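Local structure of hypothetical protein TM1631 (Thermotoga maritima, 1VPQ) at residues 39-44 with 66-71; 109-114 with 146-151; 165-170 with 187-192. The protein is of unknown function but belongs to the DUF72 family, whose members are grouped with the TIM-barrel proteins. All coordinates share one frame; numbering follows the deposited sequence.

Interaction 1. Residues 39-44 with 66-71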
loop_
_atom_site.group_PDB
_atom_site.type_symbol
_atom_site.label_atom_id
_atom_site.label_comp_id
_atom_site.label_asym_id
_atom_site.label_seq_id
_atom_site.Cartn_x
_atom_site.Cartn_y
_atom_site.Cartn_z
ATOM N N GLN A 39 9.094 -7.514 -19.475
ATOM C CA GLN A 39 7.826 -7.025 -20.040
ATOM C C GLN A 39 6.662 -7.098 -19.046
ATOM O O GLN A 39 5.518 -6.847 -19.415
ATOM C CB GLN A 39 7.479 -7.811 -21.308
ATOM N N PHE A 40 6.961 -7.431 -17.790
ATOM C CA PHE A 40 5.943 -7.516 -16.739
ATOM C C PHE A 40 5.251 -6.176 -16.510
ATOM O O PHE A 40 4.025 -6.116 -16.411
ATOM C CB PHE A 40 6.551 -7.954 -15.394
ATOM C CG PHE A 40 6.821 -9.434 -15.259
ATOM C CD1 PHE A 40 6.365 -10.359 -16.188
ATOM C CD2 PHE A 40 7.513 -9.895 -14.146
ATOM C CE1 PHE A 40 6.625 -11.717 -16.024
ATOM C CE2 PHE A 40 7.774 -11.246 -13.969
ATOM C CZ PHE A 40 7.331 -12.162 -14.911
ATOM N N LEU A 41 6.038 -5.111 -16.393
ATOM C CA LEU A 41 5.479 -3.796 -16.098
ATOM C C LEU A 41 4.616 -3.287 -17.257
ATOM O O LEU A 41 3.535 -2.766 -17.030
ATOM C CB LEU A 41 6.573 -2.778 -15.746
ATOM C CG LEU A 41 6.054 -1.370 -15.399
ATOM C CD1 LEU A 41 5.114 -1.376 -14.186
ATOM C CD2 LEU A 41 7.202 -0.408 -15.171
ATOM N N LYS A 42 5.103 -3.441 -18.487
ATOM C CA LYS A 42 4.329 -3.064 -19.670
ATOM C C LYS A 42 3.018 -3.848 -19.748
ATOM O O LYS A 42 1.968 -3.270 -20.026
ATOM C CB LYS A 42 5.138 -3.269 -20.948
ATOM C CG LYS A 42 4.427 -2.797 -22.209
ATOM C CD LYS A 42 5.360 -2.844 -23.390
ATOM C CE LYS A 42 4.738 -2.232 -24.634
ATOM N NZ LYS A 42 5.772 -2.046 -25.699
ATOM N N TYR A 43 3.082 -5.152 -19.486
ATOM C CA TYR A 43 1.883 -5.995 -19.482
ATOM C C TYR A 43 0.905 -5.571 -18.388
ATOM O O TYR A 43 -0.303 -5.567 -18.593
ATOM C CB TYR A 43 2.233 -7.479 -19.307
ATOM C CG TYR A 43 1.122 -8.397 -19.779
ATOM C CD1 TYR A 43 0.069 -8.750 -18.932
ATOM C CD2 TYR A 43 1.104 -8.887 -21.087
ATOM C CE1 TYR A 43 -0.964 -9.590 -19.371
ATOM C CE2 TYR A 43 0.077 -9.722 -21.536
ATOM C CZ TYR A 43 -0.953 -10.070 -20.675
ATOM O OH TYR A 43 -1.964 -10.898 -21.117
ATOM N N TYR A 44 1.446 -5.225 -17.229
ATOM C CA TYR A 44 0.666 -4.730 -16.103
ATOM C C TYR A 44 -0.193 -3.493 -16.463
ATOM O O TYR A 44 -1.404 -3.493 -16.226
ATOM C CB TYR A 44 1.628 -4.426 -14.946
ATOM C CG TYR A 44 1.007 -3.926 -13.670
ATOM C CD1 TYR A 44 0.795 -2.563 -13.467
ATOM C CD2 TYR A 44 0.665 -4.802 -12.652
ATOM C CE1 TYR A 44 0.233 -2.087 -12.291
ATOM C CE2 TYR A 44 0.109 -4.336 -11.459
ATOM C CZ TYR A 44 -0.111 -2.974 -11.289
ATOM O OH TYR A 44 -0.662 -2.495 -10.119
ATOM N N ARG A 66 17.111 1.307 -9.480
ATOM C CA ARG A 66 17.757 1.705 -10.733
ATOM C C ARG A 66 16.973 1.218 -11.949
ATOM O O ARG A 66 16.615 2.008 -12.824
ATOM C CB ARG A 66 19.187 1.160 -10.797
ATOM N N SER A 67 16.696 -0.083 -11.980
ATOM C CA SER A 67 15.969 -0.703 -13.093
ATOM C C SER A 67 14.544 -0.190 -13.229
ATOM O O SER A 67 13.975 -0.239 -14.314
ATOM C CB SER A 67 15.950 -2.226 -12.955
ATOM O OG SER A 67 17.253 -2.764 -13.138
ATOM N N PHE A 68 13.967 0.291 -12.134
ATOM C CA PHE A 68 12.644 0.911 -12.181
ATOM C C PHE A 68 12.694 2.302 -12.821
ATOM O O PHE A 68 11.882 2.619 -13.687
ATOM C CB PHE A 68 12.036 1.011 -10.784
ATOM C CG PHE A 68 10.622 1.521 -10.786
ATOM C CD1 PHE A 68 9.581 0.708 -11.220
ATOM C CD2 PHE A 68 10.334 2.818 -10.375
ATOM C CE1 PHE A 68 8.271 1.173 -11.235
ATOM C CE2 PHE A 68 9.025 3.294 -10.382
ATOM C CZ PHE A 68 7.990 2.471 -10.814
ATOM N N VAL A 69 13.654 3.116 -12.391
ATOM C CA VAL A 69 13.799 4.493 -12.876
ATOM C C VAL A 69 14.165 4.559 -14.379
ATOM O O VAL A 69 13.731 5.474 -15.090
ATOM C CB VAL A 69 14.826 5.273 -12.007
ATOM C CG1 VAL A 69 15.115 6.650 -12.581
ATOM C CG2 VAL A 69 14.301 5.420 -10.590
ATOM N N GLN A 70 14.946 3.595 -14.859
ATOM C CA GLN A 70 15.248 3.483 -16.293
ATOM C C GLN A 70 14.023 3.006 -17.085
ATOM O O GLN A 70 13.733 3.506 -18.171
ATOM C CB GLN A 70 16.413 2.518 -16.518
ATOM C CG GLN A 70 17.737 2.986 -15.917
ATOM C CD GLN A 70 18.809 1.907 -15.929
ATOM O OE1 GLN A 70 18.612 0.817 -16.476
ATOM N NE2 GLN A 70 19.952 2.205 -15.320
ATOM N N MET A 71 13.311 2.039 -16.516
ATOM C CA MET A 71 12.105 1.462 -17.120
ATOM C C MET A 71 10.921 2.443 -17.093
ATOM O O MET A 71 9.938 2.268 -17.814
ATOM C CB MET A 71 11.750 0.177 -16.364
ATOM C CG MET A 71 10.811 -0.795 -17.065
ATOM S SD MET A 71 10.899 -2.472 -16.337
ATOM C CE MET A 71 10.737 -2.129 -14.580
#
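Leu41 and Met71 cross obliquely between two helices, and one methyl branch of the leucine does all the touching. Leu41 CB points at the facing helix, and CG lies anti to the backbone N (chi1 -179°), which sends the branch on across the gap and brings CD2 up to Met71. The methionine receives it with two parts of its chain: Met71 CE is 4.0 Å from Leu41 CD2, and Met71 CG is 4.1 Å from the same Leu41 CD2. A bend at the last torsion of Met71 (chi3 49°) turns CE back, which lets CE and CG close on the same methyl group. Helix 40-46 precedes strand 52-55 and helix 65-72 follows it, making the crossover to the parallel neighbour 80-84, so these are successive outer helices of a beta/alpha barrel, joined here by thin apolar packing of 128 Å². Phe68, which is buried, adds its ring. Its CE1 lies 4.4 Å from Leu41 CD2, the methyl approaching the ring obliquely, while the same ring meets Phe81 edge-to-face and rests on Leu55 of strand 52-55. No hydrogen bond joins the two segments. Three residues on from Leu41, Tyr44 OH is hydrogen-bonded to Thr18 N of strand 13-18 and Ile52 O of strand 52-55, tying the helix to both strands.

Interaction 2. Residues 109-114 with 146-151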
loop_
_atom_site.group_PDB
_atom_site.type_symbol
_atom_site.label_atom_id
_atom_site.label_comp_id
_atom_site.label_asym_id
_atom_site.label_seq_id
_atom_site.Cartn_x
_atom_site.Cartn_y
_atom_site.Cartn_z
ATOM N N ARG A 109 15.504 12.189 -0.995
ATOM C CA ARG A 109 16.442 12.389 -2.093
ATOM C C ARG A 109 16.270 11.307 -3.161
ATOM O O ARG A 109 16.143 11.624 -4.343
ATOM C CB ARG A 109 17.882 12.407 -1.570
ATOM N N GLN A 110 16.242 10.039 -2.746
ATOM C CA GLN A 110 16.060 8.935 -3.698
ATOM C C GLN A 110 14.838 9.207 -4.565
ATOM O O GLN A 110 14.934 9.215 -5.783
ATOM C CB GLN A 110 15.857 7.565 -3.028
ATOM C CG GLN A 110 16.631 7.290 -1.758
ATOM C CD GLN A 110 18.113 7.396 -1.938
ATOM O OE1 GLN A 110 18.685 6.776 -2.833
ATOM N NE2 GLN A 110 18.756 8.177 -1.080
ATOM N N ILE A 111 13.698 9.445 -3.921
ATOM C CA ILE A 111 12.411 9.559 -4.622
ATOM C C ILE A 111 12.029 10.990 -5.025
ATOM O O ILE A 111 10.932 11.205 -5.544
ATOM C CB ILE A 111 11.253 8.957 -3.783
ATOM C CG1 ILE A 111 11.004 9.785 -2.517
ATOM C CG2 ILE A 111 11.553 7.494 -3.446
ATOM C CD1 ILE A 111 9.685 9.507 -1.869
ATOM N N GLU A 112 12.918 11.955 -4.773
ATOM C CA GLU A 112 12.717 13.357 -5.200
ATOM C C GLU A 112 12.437 13.489 -6.706
ATOM O O GLU A 112 11.540 14.242 -7.094
ATOM C CB GLU A 112 13.915 14.235 -4.804
ATOM C CG GLU A 112 13.764 15.728 -5.145
ATOM C CD GLU A 112 12.569 16.399 -4.467
ATOM O OE1 GLU A 112 12.157 15.955 -3.373
ATOM O OE2 GLU A 112 12.045 17.385 -5.032
ATOM N N PRO A 113 13.207 12.770 -7.555
ATOM C CA PRO A 113 12.904 12.670 -8.982
ATOM C C PRO A 113 11.416 12.551 -9.302
ATOM O O PRO A 113 10.851 13.377 -10.025
ATOM C CB PRO A 113 13.606 11.351 -9.397
ATOM C CG PRO A 113 14.300 10.831 -8.170
ATOM C CD PRO A 113 14.429 12.006 -7.252
ATOM N N LEU A 114 10.794 11.530 -8.733
ATOM C CA LEU A 114 9.516 11.048 -9.224
ATOM C C LEU A 114 8.344 11.837 -8.675
ATOM O O LEU A 114 7.268 11.832 -9.264
ATOM C CB LEU A 114 9.400 9.551 -8.942
ATOM C CG LEU A 114 10.629 8.812 -9.503
ATOM C CD1 LEU A 114 10.563 7.313 -9.301
ATOM C CD2 LEU A 114 10.829 9.123 -10.991
ATOM N N GLU A 146 7.153 15.419 10.769
ATOM C CA GLU A 146 8.074 16.536 10.547
ATOM C C GLU A 146 9.361 16.200 9.755
ATOM O O GLU A 146 10.005 17.106 9.232
ATOM C CB GLU A 146 8.382 17.258 11.864
ATOM C CG GLU A 146 9.080 16.443 12.942
ATOM C CD GLU A 146 8.975 17.099 14.325
ATOM O OE1 GLU A 146 7.944 17.744 14.616
ATOM O OE2 GLU A 146 9.928 16.975 15.123
ATOM N N SER A 147 9.708 14.916 9.630
ATOM C CA SER A 147 10.842 14.497 8.795
ATOM C C SER A 147 10.525 14.448 7.297
ATOM O O SER A 147 11.437 14.438 6.473
ATOM C CB SER A 147 11.349 13.117 9.228
ATOM O OG SER A 147 10.526 12.074 8.744
ATOM N N TYR A 148 9.240 14.401 6.951
ATOM C CA TYR A 148 8.806 14.154 5.575
ATOM C C TYR A 148 7.635 15.060 5.191
ATOM O O TYR A 148 6.521 14.819 5.641
ATOM C CB TYR A 148 8.379 12.692 5.421
ATOM C CG TYR A 148 8.155 12.287 3.980
ATOM C CD1 TYR A 148 9.227 12.142 3.103
ATOM C CD2 TYR A 148 6.873 12.053 3.490
ATOM C CE1 TYR A 148 9.028 11.769 1.787
ATOM C CE2 TYR A 148 6.667 11.686 2.174
ATOM C CZ TYR A 148 7.747 11.543 1.334
ATOM O OH TYR A 148 7.533 11.181 0.036
ATOM N N PRO A 149 7.875 16.084 4.341
ATOM C CA PRO A 149 6.852 17.088 4.006
ATOM C C PRO A 149 5.919 16.780 2.819
ATOM O O PRO A 149 5.250 17.692 2.338
ATOM C CB PRO A 149 7.700 18.312 3.654
ATOM C CG PRO A 149 8.880 17.719 2.971
ATOM C CD PRO A 149 9.145 16.381 3.653
ATOM N N TYR A 150 5.872 15.539 2.350
ATOM C CA TYR A 150 5.042 15.198 1.199
ATOM C C TYR A 150 3.927 14.255 1.607
ATOM O O TYR A 150 3.854 13.840 2.757
ATOM C CB TYR A 150 5.897 14.591 0.088
ATOM C CG TYR A 150 7.024 15.501 -0.318
ATOM C CD1 TYR A 150 6.762 16.768 -0.820
ATOM C CD2 TYR A 150 8.345 15.114 -0.174
ATOM C CE1 TYR A 150 7.778 17.623 -1.180
ATOM C CE2 TYR A 150 9.380 15.968 -0.537
ATOM C CZ TYR A 150 9.085 17.220 -1.039
ATOM O OH TYR A 150 10.093 18.071 -1.400
ATOM N N GLU A 151 3.056 13.926 0.661
ATOM C CA GLU A 151 1.875 13.124 0.955
ATOM C C GLU A 151 2.247 11.827 1.680
ATOM O O GLU A 151 2.964 10.995 1.139
ATOM C CB GLU A 151 1.087 12.824 -0.327
ATOM C CG GLU A 151 0.253 13.995 -0.848
ATOM C CD GLU A 151 -0.998 14.280 -0.026
ATOM O OE1 GLU A 151 -1.272 13.536 0.937
ATOM O OE2 GLU A 151 -1.712 15.261 -0.340
#
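Ile111 reaches Tyr148 through its outermost methyl, and this methyl-to-phenol touch is the buried half of the contact. Ile111 CD1 stands 3.3 Å from Tyr148 OH and 4.3 Å from Tyr148 CZ, at the ring edge and near its plane, the two side chains crossing at about a right angle. The isoleucine holds CG1 in the crowded position between its backbone N and carbonyl carbon (chi1 67°), from where the extended end passes across to the phenol. The polar half lies further out. Glu112, bent at its second torsion, brings OE1 to 3.6 Å from Tyr150 OH, with carboxylate and ring planes 46° apart; this is proximity without a hydrogen bond. Within the loop the rings also pack: Pro149 CG sits 3.9 Å above the centre of one face of the Tyr150 ring, and Tyr148 CE1 lies in plane at that ring's edge. In the barrel, residues 148-151 form the link from helix 135-147 into strand 152-155, and they meet the preceding outer helix, 101-116, near the kink at Pro113 and Leu114. Arg145 NH2 is hydrogen-bonded to the carbonyl oxygens of Tyr148 and Tyr150, bridging two carbonyls of the link. The phenol of Tyr148 finds its polar partner in Thr123 OG1 of strand 120-126, so its oxygen can lie against a methyl group while its hydrogen-bonding need is met. Glu112 OE2 also lies close to Glu116 OE2, and two carboxylates so near would be expected to raise the affinity of one of them for a proton; Tyr150 OH, making no hydrogen bond to Glu112, is not seen to offset their repulsion.

Interaction 3. Residues 165-170 with 187-192. With SO4 (sulfate ion), chain D.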
loop_
_atom_site.group_PDB
_atom_site.type_symbol
_atom_site.label_atom_id
_atom_site.label_comp_id
_atom_site.label_asym_id
_atom_site.label_seq_id
_atom_site.Cartn_x
_atom_site.Cartn_y
_atom_site.Cartn_z
ATOM N N GLU A 165 -8.408 8.980 19.682
ATOM C CA GLU A 165 -7.173 9.760 19.759
ATOM C C GLU A 165 -6.295 9.576 18.519
ATOM O O GLU A 165 -5.632 10.518 18.077
ATOM C CB GLU A 165 -6.385 9.366 21.020
ATOM C CG GLU A 165 -6.965 9.917 22.338
ATOM C CD GLU A 165 -7.816 8.915 23.121
ATOM O OE1 GLU A 165 -8.567 8.104 22.521
ATOM O OE2 GLU A 165 -7.737 8.962 24.368
ATOM N N THR A 166 -6.292 8.358 17.968
ATOM C CA THR A 166 -5.471 8.039 16.799
ATOM C C THR A 166 -5.922 8.789 15.547
ATOM O O THR A 166 -5.092 9.294 14.804
ATOM C CB THR A 166 -5.455 6.532 16.512
ATOM O OG1 THR A 166 -4.868 5.841 17.624
ATOM C CG2 THR A 166 -4.658 6.230 15.265
ATOM N N TYR A 167 -7.230 8.869 15.333
ATOM C CA TYR A 167 -7.788 9.564 14.173
ATOM C C TYR A 167 -7.675 11.079 14.316
ATOM O O TYR A 167 -7.446 11.775 13.338
ATOM C CB TYR A 167 -9.245 9.147 13.952
ATOM C CG TYR A 167 -9.347 7.688 13.667
ATOM C CD1 TYR A 167 -9.167 7.204 12.376
ATOM C CD2 TYR A 167 -9.543 6.777 14.694
ATOM C CE1 TYR A 167 -9.208 5.849 12.106
ATOM C CE2 TYR A 167 -9.586 5.415 14.439
ATOM C CZ TYR A 167 -9.424 4.956 13.142
ATOM O OH TYR A 167 -9.478 3.607 12.878
ATOM N N GLU A 168 -7.851 11.575 15.537
ATOM C CA GLU A 168 -7.620 12.984 15.849
ATOM C C GLU A 168 -6.168 13.371 15.581
ATOM O O GLU A 168 -5.894 14.438 15.033
ATOM C CB GLU A 168 -7.994 13.286 17.309
ATOM C CG GLU A 168 -9.498 13.187 17.567
ATOM C CD GLU A 168 -9.923 13.632 18.967
ATOM O OE1 GLU A 168 -9.136 13.449 19.922
ATOM O OE2 GLU A 168 -11.060 14.153 19.112
ATOM N N PHE A 169 -5.238 12.499 15.963
ATOM C CA PHE A 169 -3.829 12.752 15.692
ATOM C C PHE A 169 -3.561 12.848 14.184
ATOM O O PHE A 169 -2.940 13.801 13.714
ATOM C CB PHE A 169 -2.925 11.685 16.323
ATOM C CG PHE A 169 -1.479 11.844 15.947
ATOM C CD1 PHE A 169 -0.667 12.759 16.611
ATOM C CD2 PHE A 169 -0.943 11.124 14.894
ATOM C CE1 PHE A 169 0.669 12.921 16.239
ATOM C CE2 PHE A 169 0.378 11.289 14.520
ATOM C CZ PHE A 169 1.184 12.183 15.189
ATOM N N LEU A 170 -4.026 11.850 13.438
ATOM C CA LEU A 170 -3.811 11.810 11.996
ATOM C C LEU A 170 -4.371 13.077 11.343
ATOM O O LEU A 170 -3.662 13.749 10.615
ATOM C CB LEU A 170 -4.438 10.558 11.385
ATOM C CG LEU A 170 -3.864 9.203 11.822
ATOM C CD1 LEU A 170 -4.646 8.074 11.203
ATOM C CD2 LEU A 170 -2.394 9.059 11.468
ATOM N N GLY A 187 -6.252 -9.404 17.972
ATOM C CA GLY A 187 -5.090 -8.514 18.001
ATOM C C GLY A 187 -4.875 -7.619 16.799
ATOM O O GLY A 187 -4.165 -6.617 16.897
ATOM N N LEU A 188 -5.474 -7.980 15.669
ATOM C CA LEU A 188 -5.248 -7.269 14.409
ATOM C C LEU A 188 -6.152 -6.055 14.257
ATOM O O LEU A 188 -7.233 -5.994 14.842
ATOM C CB LEU A 188 -5.463 -8.206 13.223
ATOM C CG LEU A 188 -4.474 -9.365 13.102
ATOM C CD1 LEU A 188 -4.785 -10.188 11.870
ATOM C CD2 LEU A 188 -3.046 -8.850 13.061
ATOM N N PHE A 189 -5.704 -5.096 13.454
ATOM C CA PHE A 189 -6.426 -3.844 13.297
ATOM C C PHE A 189 -7.663 -4.090 12.429
ATOM O O PHE A 189 -7.572 -4.749 11.389
ATOM C CB PHE A 189 -5.516 -2.771 12.685
ATOM C CG PHE A 189 -6.066 -1.376 12.792
ATOM C CD1 PHE A 189 -6.901 -0.874 11.814
ATOM C CD2 PHE A 189 -5.748 -0.568 13.869
ATOM C CE1 PHE A 189 -7.422 0.415 11.909
ATOM C CE2 PHE A 189 -6.258 0.720 13.963
ATOM C CZ PHE A 189 -7.093 1.211 12.983
ATOM N N PRO A 190 -8.833 -3.576 12.862
ATOM C CA PRO A 190 -10.075 -3.825 12.123
ATOM C C PRO A 190 -10.236 -2.989 10.858
ATOM O O PRO A 190 -9.413 -2.125 10.560
ATOM C CB PRO A 190 -11.156 -3.444 13.134
ATOM C CG PRO A 190 -10.531 -2.380 13.950
ATOM C CD PRO A 190 -9.075 -2.757 14.063
ATOM N N TYR A 191 -11.307 -3.265 10.128
ATOM C CA TYR A 191 -11.636 -2.535 8.908
ATOM C C TYR A 191 -12.403 -1.302 9.310
ATOM O O TYR A 191 -13.526 -1.409 9.766
ATOM C CB TYR A 191 -12.483 -3.412 7.986
ATOM C CG TYR A 191 -13.045 -2.732 6.770
ATOM C CD1 TYR A 191 -12.288 -2.599 5.616
ATOM C CD2 TYR A 191 -14.355 -2.253 6.760
ATOM C CE1 TYR A 191 -12.810 -1.978 4.485
ATOM C CE2 TYR A 191 -14.886 -1.639 5.644
ATOM C CZ TYR A 191 -14.113 -1.506 4.507
ATOM O OH TYR A 191 -14.631 -0.897 3.388
ATOM N N ARG A 192 -11.764 -0.146 9.177
ATOM C CA ARG A 192 -12.391 1.147 9.498
ATOM C C ARG A 192 -12.437 2.045 8.259
ATOM O O ARG A 192 -11.431 2.652 7.902
ATOM C CB ARG A 192 -11.630 1.876 10.628
ATOM C CG ARG A 192 -11.739 1.294 12.043
ATOM C CD ARG A 192 -12.948 0.405 12.200
ATOM N NE ARG A 192 -13.396 0.182 13.564
ATOM C CZ ARG A 192 -14.158 -0.841 13.937
ATOM N NH1 ARG A 192 -14.523 -1.773 13.061
ATOM N NH2 ARG A 192 -14.535 -0.950 15.199
HETATM S S SO4 D . -14.188 -5.732 10.988
HETATM O O1 SO4 D . -12.834 -6.173 11.335
HETATM O O2 SO4 D . -14.730 -4.822 12.004
HETATM O O3 SO4 D . -14.178 -5.052 9.707
HETATM O O4 SO4 D . -15.046 -6.893 10.847
#
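The irregular crossover between parallel strands 176-181 and 199-204, which has no regular helix, packs against helix 164-173 where Phe189 and Arg192 close round the end of Tyr167. Tyr167 OH is 3.3 Å from Arg192 CG and 3.6 Å from Arg192 CB, the two side chains crossing at about a right angle. Phe189 comes to meet Tyr167 from the opposite direction, Phe189 CZ lying 3.4 Å from Tyr167 OH; the oxygen lies at the edge of the phenylalanine ring, near its plane. Phe189 holds CG anti to its backbone N (chi1 -166°), which swings the ring from the loop toward the helix. The tyrosine oxygen, packed among carbons, is hydrogen-bonded to Asp162 OD1, and the other oxygen of that carboxylate makes a long, weak ion pair with Arg192 NE. Asp162 thus serves both sides of the contact. In the beta/alpha barrel the loop leaves the C-terminal end of strand 176-181 and returns against helix 164-173, the helix that leads into that strand; the Tyr167 ring meets Phe177 of the strand edge-to-face, and Leu170 and Arg192 touch the same phenylalanine. Pro190 packs on both loop side chains: Pro190 CD lies over one face of the Phe189 ring, toward its rim, and Pro190 CG sits 3.8 Å above one face of the Arg192 guanidinium. Arg192 bends at a nearly eclipsed chi2 (-21°) and its end leads away from the helix; NH1 gives Tyr191 O a weak, nearly straight hydrogen bond. Arg192 NH1 also comes within 3.2 Å of sulfate O2, at the guanidinium edge. The ion, probably from the crystallisation liquor, receives weak bonds from Tyr191 N to O3 and O1, while Tyr191 OH turns elsewhere, to Asp235 OD2.

How the interactions relate
The three contacts follow one another along the chain and round the barrel's helical layer, and no two touch. Interactions 1 and 2 are neighbours, with nearest atoms about 4 Å apart: Ile111 and Leu114 pack on Trp65 of helix 65-72, which serves interaction 1. Helix 135-147, leading into the loop of interaction 2, is touched by Phe169 of interaction 3. Interactions 1 and 3 lie on opposite sides of the chain's centre, their own centres about 35 Å apart. Interaction 1 is buried and purely apolar, helix against helix. Interaction 2 is partly buried, grading from a methyl group to a carboxylate at its rim. Interaction 3 is buried at its tyrosine yet reaches an anion through the loop's arginine.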